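Local coordinates for endoglucanase (Komagataeibacter sucrofermentans, PDB 6VC5), which probably hydrolyses internal beta-1,4-glucosidic linkages of cellulose and related beta-glucans, as a glycoside hydrolase of family 8, at residues 5-10 / 291-296; 133-138 / 174-179; 274-279 / 303-308. All blocks are in the same frame, centred on the assembly; numbering follows the deposited sequence.

Interaction 1 (5-10 / 291-296); sequences AQQWAI and LPTLDH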
ATOM      1  N   ALA A   5       4.057   1.676 -19.633  1.00 19.82           N
ATOM      2  CA  ALA A   5       3.911   3.028 -20.158  1.00 20.67           C
ATOM      3  C   ALA A   5       2.520   3.250 -20.745  1.00 19.12           C
ATOM      4  O   ALA A   5       1.933   4.330 -20.589  1.00 18.70           O
ATOM      5  CB  ALA A   5       5.005   3.319 -21.185  1.00 21.21           C
ATOM      6  N   GLN A   6       1.958   2.237 -21.406  1.00 19.70           N
ATOM      7  CA  GLN A   6       0.636   2.422 -21.997  1.00 20.91           C
ATOM      8  C   GLN A   6      -0.462   2.423 -20.941  1.00 19.26           C
ATOM      9  O   GLN A   6      -1.439   3.173 -21.059  1.00 20.61           O
ATOM     10  CB  GLN A   6       0.375   1.385 -23.092  1.00 26.29           C
ATOM     11  CG  GLN A   6       1.233   1.598 -24.342  1.00 31.03           C
ATOM     12  CD  GLN A   6       2.722   1.420 -24.077  1.00 35.72           C
ATOM     13  OE1 GLN A   6       3.479   2.386 -24.071  1.00 37.84           O
ATOM     14  NE2 GLN A   6       3.149   0.176 -23.887  1.00 37.71           N
ATOM     15  N   GLN A   7      -0.326   1.589 -19.905  1.00 16.99           N
ATOM     16  CA  GLN A   7      -1.307   1.615 -18.822  1.00 16.64           C
ATOM     17  C   GLN A   7      -1.222   2.915 -18.024  1.00 14.04           C
ATOM     18  O   GLN A   7      -2.254   3.473 -17.626  1.00 13.92           O
ATOM     19  CB  GLN A   7      -1.144   0.385 -17.926  1.00 17.24           C
ATOM     20  CG  GLN A   7      -1.433  -0.932 -18.651  1.00 19.16           C
ATOM     21  CD  GLN A   7      -2.812  -0.955 -19.290  1.00 21.35           C
ATOM     22  OE1 GLN A   7      -3.822  -0.806 -18.610  1.00 23.01           O
ATOM     23  NE2 GLN A   7      -2.854  -1.130 -20.611  1.00 23.44           N
ATOM     24  N   TRP A   8      -0.004   3.417 -17.784  1.00 12.17           N
ATOM     25  CA  TRP A   8       0.137   4.709 -17.116  1.00 11.80           C
ATOM     26  C   TRP A   8      -0.534   5.826 -17.910  1.00 13.60           C
ATOM     27  O   TRP A   8      -1.189   6.697 -17.331  1.00 15.64           O
ATOM     28  CB  TRP A   8       1.607   5.041 -16.845  1.00 13.42           C
ATOM     29  CG  TRP A   8       1.847   6.520 -16.548  1.00 12.72           C
ATOM     30  CD1 TRP A   8       2.563   7.396 -17.314  1.00 14.09           C
ATOM     31  CD2 TRP A   8       1.359   7.280 -15.425  1.00 12.91           C
ATOM     32  NE1 TRP A   8       2.559   8.646 -16.735  1.00 14.27           N
ATOM     33  CE2 TRP A   8       1.832   8.601 -15.576  1.00 13.36           C
ATOM     34  CE3 TRP A   8       0.583   6.967 -14.301  1.00 13.00           C
ATOM     35  CZ2 TRP A   8       1.552   9.611 -14.648  1.00 13.17           C
ATOM     36  CZ3 TRP A   8       0.299   7.976 -13.382  1.00 12.54           C
ATOM     37  CH2 TRP A   8       0.788   9.284 -13.564  1.00 13.01           C
ATOM     38  N   ALA A   9      -0.404   5.805 -19.240  1.00 14.51           N
ATOM     39  CA  ALA A   9      -1.033   6.843 -20.055  1.00 15.24           C
ATOM     40  C   ALA A   9      -2.544   6.892 -19.841  1.00 15.44           C
ATOM     41  O   ALA A   9      -3.141   7.976 -19.813  1.00 15.10           O
ATOM     42  CB  ALA A   9      -0.705   6.625 -21.528  1.00 16.58           C
ATOM     43  N   ILE A  10      -3.183   5.731 -19.692  1.00 13.95           N
ATOM     44  CA  ILE A  10      -4.612   5.691 -19.387  1.00 14.20           C
ATOM     45  C   ILE A  10      -4.889   6.249 -17.995  1.00 12.96           C
ATOM     46  O   ILE A  10      -5.792   7.078 -17.809  1.00 14.57           O
ATOM     47  CB  ILE A  10      -5.154   4.259 -19.534  1.00 14.57           C
ATOM     48  CG1 ILE A  10      -5.006   3.764 -20.974  1.00 16.52           C
ATOM     49  CG2 ILE A  10      -6.603   4.201 -19.118  1.00 15.84           C
ATOM     50  CD1 ILE A  10      -5.099   2.239 -21.084  1.00 18.24           C
ATOM     51  N   LEU A 291      -3.375  -9.909 -17.173  1.00 21.32           N
ATOM     52  CA  LEU A 291      -3.902  -8.808 -16.409  1.00 17.63           C
ATOM     53  C   LEU A 291      -4.978  -7.988 -17.099  1.00 16.58           C
ATOM     54  O   LEU A 291      -4.976  -7.704 -18.249  1.00 16.83           O
ATOM     55  CB  LEU A 291      -2.782  -7.895 -15.910  1.00 17.52           C
ATOM     56  CG  LEU A 291      -1.770  -8.457 -14.899  1.00 16.46           C
ATOM     57  CD1 LEU A 291      -0.700  -7.430 -14.597  1.00 17.24           C
ATOM     58  CD2 LEU A 291      -2.389  -8.946 -13.605  1.00 18.63           C
ATOM     59  N   PRO A 292      -5.906  -7.523 -16.271  1.00 14.36           N
ATOM     60  CA  PRO A 292      -6.952  -6.624 -16.747  1.00 13.40           C
ATOM     61  C   PRO A 292      -6.297  -5.341 -17.229  1.00 14.11           C
ATOM     62  O   PRO A 292      -5.179  -5.075 -16.854  1.00 13.44           O
ATOM     63  CB  PRO A 292      -7.775  -6.319 -15.483  1.00 15.37           C
ATOM     64  CG  PRO A 292      -7.444  -7.374 -14.504  1.00 15.90           C
ATOM     65  CD  PRO A 292      -6.141  -7.999 -14.895  1.00 14.94           C
ATOM     66  N   THR A 293      -6.957  -4.614 -18.115  1.00 14.93           N
ATOM     67  CA  THR A 293      -6.430  -3.363 -18.602  1.00 15.89           C
ATOM     68  C   THR A 293      -7.222  -2.158 -18.097  1.00 16.44           C
ATOM     69  O   THR A 293      -8.374  -2.242 -17.820  1.00 15.68           O
ATOM     70  CB  THR A 293      -6.361  -3.317 -20.121  1.00 19.03           C
ATOM     71  OG1 THR A 293      -7.620  -3.710 -20.648  1.00 21.18           O
ATOM     72  CG2 THR A 293      -5.275  -4.267 -20.622  1.00 21.50           C
ATOM     73  N   LEU A 294      -6.548  -1.031 -17.981  1.00 15.48           N
ATOM     74  CA  LEU A 294      -7.149   0.110 -17.304  1.00 17.33           C
ATOM     75  C   LEU A 294      -8.263   0.776 -18.094  1.00 20.09           C
ATOM     76  O   LEU A 294      -9.060   1.517 -17.500  1.00 20.74           O
ATOM     77  CB  LEU A 294      -6.086   1.144 -16.947  1.00 18.63           C
ATOM     78  CG  LEU A 294      -5.614   1.040 -15.501  1.00 20.75           C
ATOM     79  CD1 LEU A 294      -4.878  -0.272 -15.261  1.00 20.95           C
ATOM     80  CD2 LEU A 294      -4.736   2.229 -15.178  1.00 20.33           C
ATOM     81  N   ASP A 295      -8.345   0.542 -19.405  1.00 21.16           N
ATOM     82  CA  ASP A 295      -9.476   1.083 -20.148  1.00 23.84           C
ATOM     83  C   ASP A 295     -10.804   0.460 -19.732  1.00 23.75           C
ATOM     84  O   ASP A 295     -11.856   0.995 -20.093  1.00 24.91           O
ATOM     85  CB  ASP A 295      -9.259   0.941 -21.657  1.00 28.40           C
ATOM     86  CG  ASP A 295      -9.053  -0.495 -22.081  1.00 32.55           C
ATOM     87  OD1 ASP A 295      -8.166  -1.158 -21.507  1.00 33.29           O
ATOM     88  OD2 ASP A 295      -9.775  -0.963 -22.989  1.00 35.36           O
ATOM     89  N   HIS A 296     -10.785  -0.650 -18.986  1.00 22.46           N
ATOM     90  CA  HIS A 296     -11.999  -1.277 -18.470  1.00 21.03           C
ATOM     91  C   HIS A 296     -12.190  -1.064 -16.973  1.00 18.62           C
ATOM     92  O   HIS A 296     -13.132  -1.625 -16.394  1.00 18.36           O
ATOM     93  CB  HIS A 296     -12.001  -2.780 -18.765  1.00 23.59           C
ATOM     94  CG  HIS A 296     -11.884  -3.118 -20.218  1.00 27.43           C
ATOM     95  ND1 HIS A 296     -11.122  -4.168 -20.679  1.00 28.10           N
ATOM     96  CD2 HIS A 296     -12.418  -2.527 -21.315  1.00 29.01           C
ATOM     97  CE1 HIS A 296     -11.202  -4.219 -21.998  1.00 29.64           C
ATOM     98  NE2 HIS A 296     -11.979  -3.234 -22.408  1.00 29.68           N
TER
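Gln-7 reaches from its helix to the backbone of Leu-294, whose N donates to the amide oxygen OE1 over 2.8 Å. The bond is nearly straight, with 166° at the hydrogen, and the donor lies in the carbonyl plane. A bend at chi2 (-55°) sets CD off the line of the preceding chain, and the amide then crosses Leu-294 obliquely. The leucine's own carbons close round the same oxygen, CB lying 3.4 Å and CD1 3.6 Å from Gln-7 OE1. On the other branch of the amide, Gln-7 NE2 lies 4.0 Å from Thr-293 CG2. One turn further along the helix Ile-10 adds the apolar half: its CG2 meets Leu-294 CB at 3.8 Å. In the (alpha/alpha)6 barrel expected of family 8, this joins the N-terminal helix 4-15 to the loop running into helix 300-313, residues 281 positions apart or more. The loop turns here into a short 3-10 segment, 294-296, where His-296 N bonds to Thr-293 O. Thr-293 OG1 also donates to Asp-295 OD1 at 2.7 Å, on the syn side and 21° out of the carboxylate plane. Further out, Pro-292 O is bonded to Tyr-310 OH of helix 300-313. Trp-8, facing away from the loop, packs on helix 33-46 and bonds through NE1 to Asp-48.

Interaction 2 (133-138 / 174-179); sequences PYTVLL and WTKVMG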
ATOM      1  N   PRO A 133       7.204  -9.191  21.640  1.00 17.78           N
ATOM      2  CA  PRO A 133       8.510  -9.545  21.064  1.00 19.42           C
ATOM      3  C   PRO A 133       8.796  -8.917  19.708  1.00 20.15           C
ATOM      4  O   PRO A 133       9.778  -9.309  19.071  1.00 22.09           O
ATOM      5  CB  PRO A 133       8.384 -11.069  20.915  1.00 19.23           C
ATOM      6  CG  PRO A 133       6.924 -11.259  20.551  1.00 19.83           C
ATOM      7  CD  PRO A 133       6.163 -10.182  21.305  1.00 19.97           C
ATOM      8  N   TYR A 134       7.985  -7.962  19.258  1.00 17.59           N
ATOM      9  CA  TYR A 134       8.063  -7.415  17.913  1.00 15.69           C
ATOM     10  C   TYR A 134       8.445  -5.943  17.928  1.00 14.98           C
ATOM     11  O   TYR A 134       8.268  -5.232  18.921  1.00 15.74           O
ATOM     12  CB  TYR A 134       6.698  -7.490  17.216  1.00 14.30           C
ATOM     13  CG  TYR A 134       6.014  -8.823  17.271  1.00 14.55           C
ATOM     14  CD1 TYR A 134       6.554  -9.930  16.635  1.00 16.41           C
ATOM     15  CD2 TYR A 134       4.810  -8.974  17.954  1.00 16.75           C
ATOM     16  CE1 TYR A 134       5.915 -11.156  16.681  1.00 18.86           C
ATOM     17  CE2 TYR A 134       4.169 -10.196  18.010  1.00 16.99           C
ATOM     18  CZ  TYR A 134       4.723 -11.280  17.370  1.00 19.41           C
ATOM     19  OH  TYR A 134       4.086 -12.502  17.420  1.00 23.05           O
ATOM     20  N   THR A 135       8.937  -5.485  16.778  1.00 13.49           N
ATOM     21  CA  THR A 135       8.924  -4.076  16.415  1.00 13.64           C
ATOM     22  C   THR A 135       7.897  -3.947  15.303  1.00 14.32           C
ATOM     23  O   THR A 135       8.026  -4.614  14.271  1.00 16.50           O
ATOM     24  CB  THR A 135      10.293  -3.632  15.909  1.00 14.67           C
ATOM     25  OG1 THR A 135      11.259  -3.794  16.957  1.00 17.72           O
ATOM     26  CG2 THR A 135      10.242  -2.176  15.491  1.00 15.11           C
ATOM     27  N   VAL A 136       6.866  -3.135  15.529  1.00 11.11           N
ATOM     28  CA  VAL A 136       5.739  -3.042  14.605  1.00 11.53           C
ATOM     29  C   VAL A 136       5.778  -1.713  13.869  1.00 11.82           C
ATOM     30  O   VAL A 136       6.380  -0.731  14.318  1.00 12.32           O
ATOM     31  CB  VAL A 136       4.360  -3.245  15.276  1.00 12.69           C
ATOM     32  CG1 VAL A 136       4.325  -4.547  16.063  1.00 15.30           C
ATOM     33  CG2 VAL A 136       4.016  -2.052  16.150  1.00 13.69           C
ATOM     34  N   LEU A 137       5.111  -1.696  12.713  1.00 10.90           N
ATOM     35  CA  LEU A 137       4.924  -0.498  11.905  1.00 11.18           C
ATOM     36  C   LEU A 137       3.519   0.050  12.146  1.00 10.17           C
ATOM     37  O   LEU A 137       2.526  -0.597  11.791  1.00 11.78           O
ATOM     38  CB  LEU A 137       5.096  -0.873  10.435  1.00 14.02           C
ATOM     39  CG  LEU A 137       5.144   0.289   9.452  1.00 15.89           C
ATOM     40  CD1 LEU A 137       6.460   1.039   9.607  1.00 17.03           C
ATOM     41  CD2 LEU A 137       4.980  -0.242   8.031  1.00 18.46           C
ATOM     42  N   LEU A 138       3.432   1.257  12.745  1.00  8.99           N
ATOM     43  CA  LEU A 138       2.144   1.882  13.032  1.00  8.82           C
ATOM     44  C   LEU A 138       1.531   2.460  11.754  1.00  8.62           C
ATOM     45  O   LEU A 138       2.253   2.954  10.882  1.00 10.20           O
ATOM     46  CB  LEU A 138       2.335   3.018  14.031  1.00 11.59           C
ATOM     47  CG  LEU A 138       2.965   2.638  15.362  1.00 13.88           C
ATOM     48  CD1 LEU A 138       3.244   3.876  16.207  1.00 17.77           C
ATOM     49  CD2 LEU A 138       2.019   1.679  16.076  1.00 15.70           C
ATOM     50  N   TRP A 174      15.511  -2.116   9.862  1.00 15.99           N
ATOM     51  CA  TRP A 174      14.577  -2.390   8.774  1.00 14.88           C
ATOM     52  C   TRP A 174      14.400  -3.889   8.579  1.00 14.51           C
ATOM     53  O   TRP A 174      13.288  -4.362   8.312  1.00 13.92           O
ATOM     54  CB  TRP A 174      15.036  -1.712   7.480  1.00 15.12           C
ATOM     55  CG  TRP A 174      14.770  -0.237   7.447  1.00 14.99           C
ATOM     56  CD1 TRP A 174      15.702   0.755   7.396  1.00 16.16           C
ATOM     57  CD2 TRP A 174      13.493   0.413   7.472  1.00 16.43           C
ATOM     58  NE1 TRP A 174      15.088   1.983   7.377  1.00 16.13           N
ATOM     59  CE2 TRP A 174      13.731   1.804   7.423  1.00 17.47           C
ATOM     60  CE3 TRP A 174      12.176  -0.042   7.529  1.00 17.31           C
ATOM     61  CZ2 TRP A 174      12.698   2.741   7.427  1.00 16.50           C
ATOM     62  CZ3 TRP A 174      11.151   0.894   7.540  1.00 19.57           C
ATOM     63  CH2 TRP A 174      11.421   2.266   7.488  1.00 16.39           C
ATOM     64  N   THR A 175      15.483  -4.654   8.733  1.00 15.41           N
ATOM     65  CA  THR A 175      15.390  -6.107   8.659  1.00 15.92           C
ATOM     66  C   THR A 175      14.484  -6.648   9.757  1.00 15.12           C
ATOM     67  O   THR A 175      13.676  -7.554   9.515  1.00 14.80           O
ATOM     68  CB  THR A 175      16.794  -6.703   8.775  1.00 17.12           C
ATOM     69  OG1 THR A 175      17.630  -6.122   7.768  1.00 20.25           O
ATOM     70  CG2 THR A 175      16.754  -8.213   8.584  1.00 19.17           C
ATOM     71  N   LYS A 176      14.581  -6.075  10.962  1.00 14.98           N
ATOM     72  CA  LYS A 176      13.748  -6.528  12.071  1.00 15.72           C
ATOM     73  C   LYS A 176      12.281  -6.187  11.834  1.00 14.04           C
ATOM     74  O   LYS A 176      11.397  -7.007  12.108  1.00 13.28           O
ATOM     75  CB  LYS A 176      14.231  -5.917  13.384  1.00 18.51           C
ATOM     76  CG  LYS A 176      13.485  -6.431  14.611  1.00 21.31           C
ATOM     77  CD  LYS A 176      14.048  -5.852  15.899  1.00 23.73           C
ATOM     78  CE  LYS A 176      13.668  -6.709  17.103  1.00 26.08           C
ATOM     79  NZ  LYS A 176      12.239  -6.525  17.502  1.00 25.65           N
ATOM     80  N   VAL A 177      12.002  -4.990  11.315  1.00 12.85           N
ATOM     81  CA  VAL A 177      10.620  -4.612  11.011  1.00 12.15           C
ATOM     82  C   VAL A 177      10.007  -5.564   9.990  1.00 11.90           C
ATOM     83  O   VAL A 177       8.866  -6.026  10.149  1.00 11.91           O
ATOM     84  CB  VAL A 177      10.545  -3.150  10.543  1.00 11.88           C
ATOM     85  CG1 VAL A 177       9.127  -2.841  10.029  1.00 14.16           C
ATOM     86  CG2 VAL A 177      10.914  -2.218  11.670  1.00 14.75           C
ATOM     87  N   MET A 178      10.750  -5.860   8.916  1.00 12.06           N
ATOM     88  CA  MET A 178      10.261  -6.765   7.878  1.00 12.39           C
ATOM     89  C   MET A 178      10.050  -8.172   8.427  1.00 13.37           C
ATOM     90  O   MET A 178       9.023  -8.806   8.156  1.00 13.96           O
ATOM     91  CB  MET A 178      11.261  -6.804   6.708  1.00 13.58           C
ATOM     92  CG  MET A 178      11.114  -5.680   5.677  1.00 13.03           C
ATOM     93  SD  MET A 178      12.279  -5.790   4.265  1.00 11.61           S
ATOM     94  CE  MET A 178      13.784  -5.114   4.989  1.00 15.17           C
ATOM     95  N   GLY A 179      11.024  -8.680   9.190  1.00 13.47           N
ATOM     96  CA  GLY A 179      10.927 -10.044   9.688  1.00 13.81           C
ATOM     97  C   GLY A 179       9.838 -10.207  10.728  1.00 14.51           C
ATOM     98  O   GLY A 179       9.124 -11.217  10.741  1.00 15.34           O
TER
HETATM   99  O   HOH W   1       6.975  -5.396  12.052  1.00 17.65           O
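A single water bridges the backbones of Thr-135 and Val-177, donating to Thr-135 O at 2.6 Å and to Val-177 O at 2.8 Å. The two acceptors subtend about 112° at the water oxygen, close to tetrahedral, which fits one molecule spending both hydrogens here. It thereby links a strand carbonyl to a helix carbonyl, two acceptors that could not bond to each other directly. Beside it, Thr-135 presents its two branches to different partners. CG2, anti to the backbone N, meets Val-177 CG2 at 3.9 Å, the two side chains crossing at about a right angle. OG1, anti to the carbonyl carbon, faces Lys-176, whose chain crosses the threonine at a similar angle. Lys-176 CD passes 3.6 Å from Thr-135 OG1. The lysine is extended as far as CE, and a turn at chi4 (-75°) then brings NZ to 3.0 Å from Thr-135 OG1. The ammonium has its salt bridge with Asp-180, one turn on in the same helix, and Asp-180 OD2 also accepts from Thr-135 N; that carboxylate therefore ties strand backbone and lysine together, and probably balances the lysine's charge. The strand and helix axes approach to 7.4 Å and cross at 85°, so a short length of each meets the other. Strand 134-137 pairs antiparallel with 128-131 in a beta hairpin, bonded through Val-136 and Lys-129. Tyr-134, with Pro-133 CG over its ring centre, leans on Gln-183 and Ile-184 further along helix 172-187, while Leu-137 and Trp-174 both touch Val-123 of helix 110-126.

Interaction 3 (274-279 / 303-308); sequences PGYLAV and AALTML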
ATOM      1  N   PRO A 274     -12.007  -5.487 -10.909  1.00  9.94           N
ATOM      2  CA  PRO A 274     -10.925  -6.211 -11.603  1.00 11.24           C
ATOM      3  C   PRO A 274      -9.575  -6.140 -10.922  1.00  9.76           C
ATOM      4  O   PRO A 274      -8.752  -7.040 -11.136  1.00 10.52           O
ATOM      5  CB  PRO A 274     -10.873  -5.537 -12.982  1.00 12.76           C
ATOM      6  CG  PRO A 274     -12.224  -4.961 -13.178  1.00 13.06           C
ATOM      7  CD  PRO A 274     -12.762  -4.609 -11.821  1.00 11.98           C
ATOM      8  N   GLY A 275      -9.298  -5.107 -10.126  1.00  8.28           N
ATOM      9  CA  GLY A 275      -8.030  -5.082  -9.417  1.00  8.51           C
ATOM     10  C   GLY A 275      -7.819  -6.286  -8.514  1.00  7.68           C
ATOM     11  O   GLY A 275      -6.679  -6.735  -8.321  1.00  7.94           O
ATOM     12  N   TYR A 276      -8.896  -6.826  -7.919  1.00  5.41           N
ATOM     13  CA  TYR A 276      -8.698  -8.033  -7.118  1.00  6.52           C
ATOM     14  C   TYR A 276      -8.290  -9.205  -7.995  1.00  7.83           C
ATOM     15  O   TYR A 276      -7.511 -10.067  -7.574  1.00  8.11           O
ATOM     16  CB  TYR A 276      -9.982  -8.460  -6.411  1.00  7.73           C
ATOM     17  CG  TYR A 276     -10.359  -7.742  -5.153  1.00  7.25           C
ATOM     18  CD1 TYR A 276     -10.194  -6.367  -5.011  1.00  8.47           C
ATOM     19  CD2 TYR A 276     -10.951  -8.440  -4.106  1.00  7.93           C
ATOM     20  CE1 TYR A 276     -10.602  -5.713  -3.839  1.00  8.96           C
ATOM     21  CE2 TYR A 276     -11.365  -7.795  -2.937  1.00  6.18           C
ATOM     22  CZ  TYR A 276     -11.191  -6.435  -2.814  1.00  7.37           C
ATOM     23  OH  TYR A 276     -11.599  -5.786  -1.669  1.00 10.47           O
ATOM     24  N   LEU A 277      -8.874  -9.297  -9.187  1.00  7.59           N
ATOM     25  CA  LEU A 277      -8.488 -10.357 -10.107  1.00  7.92           C
ATOM     26  C   LEU A 277      -7.024 -10.227 -10.493  1.00  7.90           C
ATOM     27  O   LEU A 277      -6.326 -11.235 -10.639  1.00  9.19           O
ATOM     28  CB  LEU A 277      -9.390 -10.314 -11.343  1.00 10.95           C
ATOM     29  CG  LEU A 277      -9.120 -11.290 -12.478  1.00 14.87           C
ATOM     30  CD1 LEU A 277      -9.291 -12.706 -12.003  1.00 16.41           C
ATOM     31  CD2 LEU A 277     -10.069 -10.996 -13.619  1.00 14.83           C
ATOM     32  N   ALA A 278      -6.542  -8.988 -10.652  1.00  8.06           N
ATOM     33  CA  ALA A 278      -5.120  -8.781 -10.909  1.00  8.66           C
ATOM     34  C   ALA A 278      -4.265  -9.350  -9.780  1.00  8.46           C
ATOM     35  O   ALA A 278      -3.286 -10.060 -10.030  1.00 10.27           O
ATOM     36  CB  ALA A 278      -4.846  -7.293 -11.095  1.00  9.85           C
ATOM     37  N   VAL A 279      -4.629  -9.066  -8.524  1.00  7.21           N
ATOM     38  CA  VAL A 279      -3.899  -9.624  -7.383  1.00  8.99           C
ATOM     39  C   VAL A 279      -3.976 -11.151  -7.367  1.00  8.73           C
ATOM     40  O   VAL A 279      -2.964 -11.834  -7.165  1.00 10.14           O
ATOM     41  CB  VAL A 279      -4.436  -9.017  -6.074  1.00  8.50           C
ATOM     42  CG1 VAL A 279      -3.764  -9.694  -4.885  1.00  9.52           C
ATOM     43  CG2 VAL A 279      -4.171  -7.506  -6.038  1.00 10.04           C
ATOM     44  N   ALA A 303      -8.371   0.782 -10.710  1.00  8.29           N
ATOM     45  CA  ALA A 303      -7.300   1.155 -11.628  1.00  8.36           C
ATOM     46  C   ALA A 303      -5.943   1.198 -10.922  1.00  8.23           C
ATOM     47  O   ALA A 303      -4.944   0.692 -11.442  1.00  7.93           O
ATOM     48  CB  ALA A 303      -7.612   2.506 -12.274  1.00  9.66           C
ATOM     49  N   ALA A 304      -5.890   1.795  -9.729  1.00  7.94           N
ATOM     50  CA  ALA A 304      -4.629   1.863  -9.003  1.00  7.94           C
ATOM     51  C   ALA A 304      -4.142   0.476  -8.590  1.00  8.33           C
ATOM     52  O   ALA A 304      -2.947   0.177  -8.701  1.00 10.37           O
ATOM     53  CB  ALA A 304      -4.764   2.793  -7.793  1.00  7.95           C
ATOM     54  N   LEU A 305      -5.051  -0.388  -8.130  1.00  6.56           N
ATOM     55  CA  LEU A 305      -4.641  -1.732  -7.730  1.00  7.88           C
ATOM     56  C   LEU A 305      -4.140  -2.544  -8.924  1.00  7.32           C
ATOM     57  O   LEU A 305      -3.152  -3.285  -8.815  1.00  7.77           O
ATOM     58  CB  LEU A 305      -5.805  -2.436  -7.025  1.00  8.26           C
ATOM     59  CG  LEU A 305      -5.537  -3.826  -6.445  1.00  7.67           C
ATOM     60  CD1 LEU A 305      -4.415  -3.819  -5.409  1.00  8.61           C
ATOM     61  CD2 LEU A 305      -6.821  -4.350  -5.818  1.00  9.57           C
ATOM     62  N   THR A 306      -4.808  -2.410 -10.073  1.00  6.73           N
ATOM     63  CA  THR A 306      -4.359  -3.079 -11.286  1.00  7.32           C
ATOM     64  C   THR A 306      -2.976  -2.590 -11.702  1.00  7.57           C
ATOM     65  O   THR A 306      -2.100  -3.396 -12.035  1.00  7.15           O
ATOM     66  CB  THR A 306      -5.395  -2.845 -12.387  1.00  9.02           C
ATOM     67  OG1 THR A 306      -6.656  -3.387 -11.968  1.00 10.11           O
ATOM     68  CG2 THR A 306      -4.975  -3.533 -13.700  1.00  9.63           C
ATOM     69  N   MET A 307      -2.739  -1.272 -11.646  1.00  8.29           N
ATOM     70  CA  MET A 307      -1.412  -0.751 -11.960  1.00  9.26           C
ATOM     71  C   MET A 307      -0.344  -1.323 -11.031  1.00 10.16           C
ATOM     72  O   MET A 307       0.753  -1.673 -11.487  1.00 10.17           O
ATOM     73  CB  MET A 307      -1.390   0.774 -11.877  1.00 13.78           C
ATOM     74  CG  MET A 307      -1.973   1.515 -13.045  1.00 17.25           C
ATOM     75  SD  MET A 307      -1.025   1.472 -14.602  1.00 17.56           S
ATOM     76  CE  MET A 307       0.615   0.857 -14.189  1.00 17.92           C
ATOM     77  N   LEU A 308      -0.639  -1.412  -9.730  1.00  9.42           N
ATOM     78  CA  LEU A 308       0.302  -2.018  -8.789  1.00 10.84           C
ATOM     79  C   LEU A 308       0.644  -3.445  -9.208  1.00  9.81           C
ATOM     80  O   LEU A 308       1.801  -3.879  -9.107  1.00 10.80           O
ATOM     81  CB  LEU A 308      -0.331  -2.023  -7.402  1.00 12.82           C
ATOM     82  CG  LEU A 308      -0.295  -0.863  -6.410  1.00 17.48           C
ATOM     83  CD1 LEU A 308       1.101  -0.443  -5.946  1.00 17.33           C
ATOM     84  CD2 LEU A 308      -1.095   0.335  -6.948  1.00 22.61           C
TER
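Leu-305 lies against the opening turn of helix 274-282, its two methyls sent to different neighbours. CG stands anti to the backbone N (chi1 -176°), directed at the other helix, and chi2 of 59° turns CD1 toward Val-279, one helical turn on, where it touches CG2 at 3.7 Å with the two side chains at about a right angle. CD2 is left on the Gly-275 carbonyl, 3.5 Å from Gly-275 O, and also comes within 4.0 Å of Tyr-276 CD1, the ring coming in at a slant. The leucine thus spans positions 275, 276 and 279 of its partner helix. Gly-275 has no side chain to hold the backbones apart, and its CA lies 4.6 Å from Thr-306 CA. The segments run nearly parallel, at 17°, with axes 7.9 Å apart at the closest. Such closely packed helices build the (alpha/alpha)6 barrel expected of family 8; here two with the same direction are joined by a loop of some seventeen residues, which carries the chain back to the start of the second. Thr-306 flanks the glycine on another side, OG1 resting 3.4 Å from Gly-275 CA, while Ala-278 CB approaches Thr-306 CA at 4.2 Å. The hydroxyl's own bond goes to Ser-302 O within its helix, and Ser-302 OG in turn accepts from the Gly-275 amide of the neighbouring helix. Tyr-276 OH is bonded to Gly-258 O. Leu-305 touches Arg-225 and Val-279 touches Pro-227 of helix 225-232, which Leu-308 also reaches, while Met-307 packs on Phe-42 of helix 33-46.

Interactions 1 and 3 adjoin, with centres 10 Å apart: helix 300-313 supplies a segment to interaction 3 and packs against interaction 1, where Leu-294 lies against Thr-306 and Met-307, and Gln-7 CB meets Met-307 SD at 3.5 Å. Their segments alternate along the chain. Interaction 2 is nested in the sequence closed by interaction 1 but lies across the chain's centre, its centre 35 Å from interaction 1 and 27 Å from interaction 3. Interaction 3, nearest the middle and buried, is helix-to-helix and apolar between its segments. Interaction 1, partly exposed, adds a side-chain-to-backbone bond. Interaction 2, largely buried but edged by an exposed lysine salt-bridged within its own helix, combines a water bridge with a methyl contact.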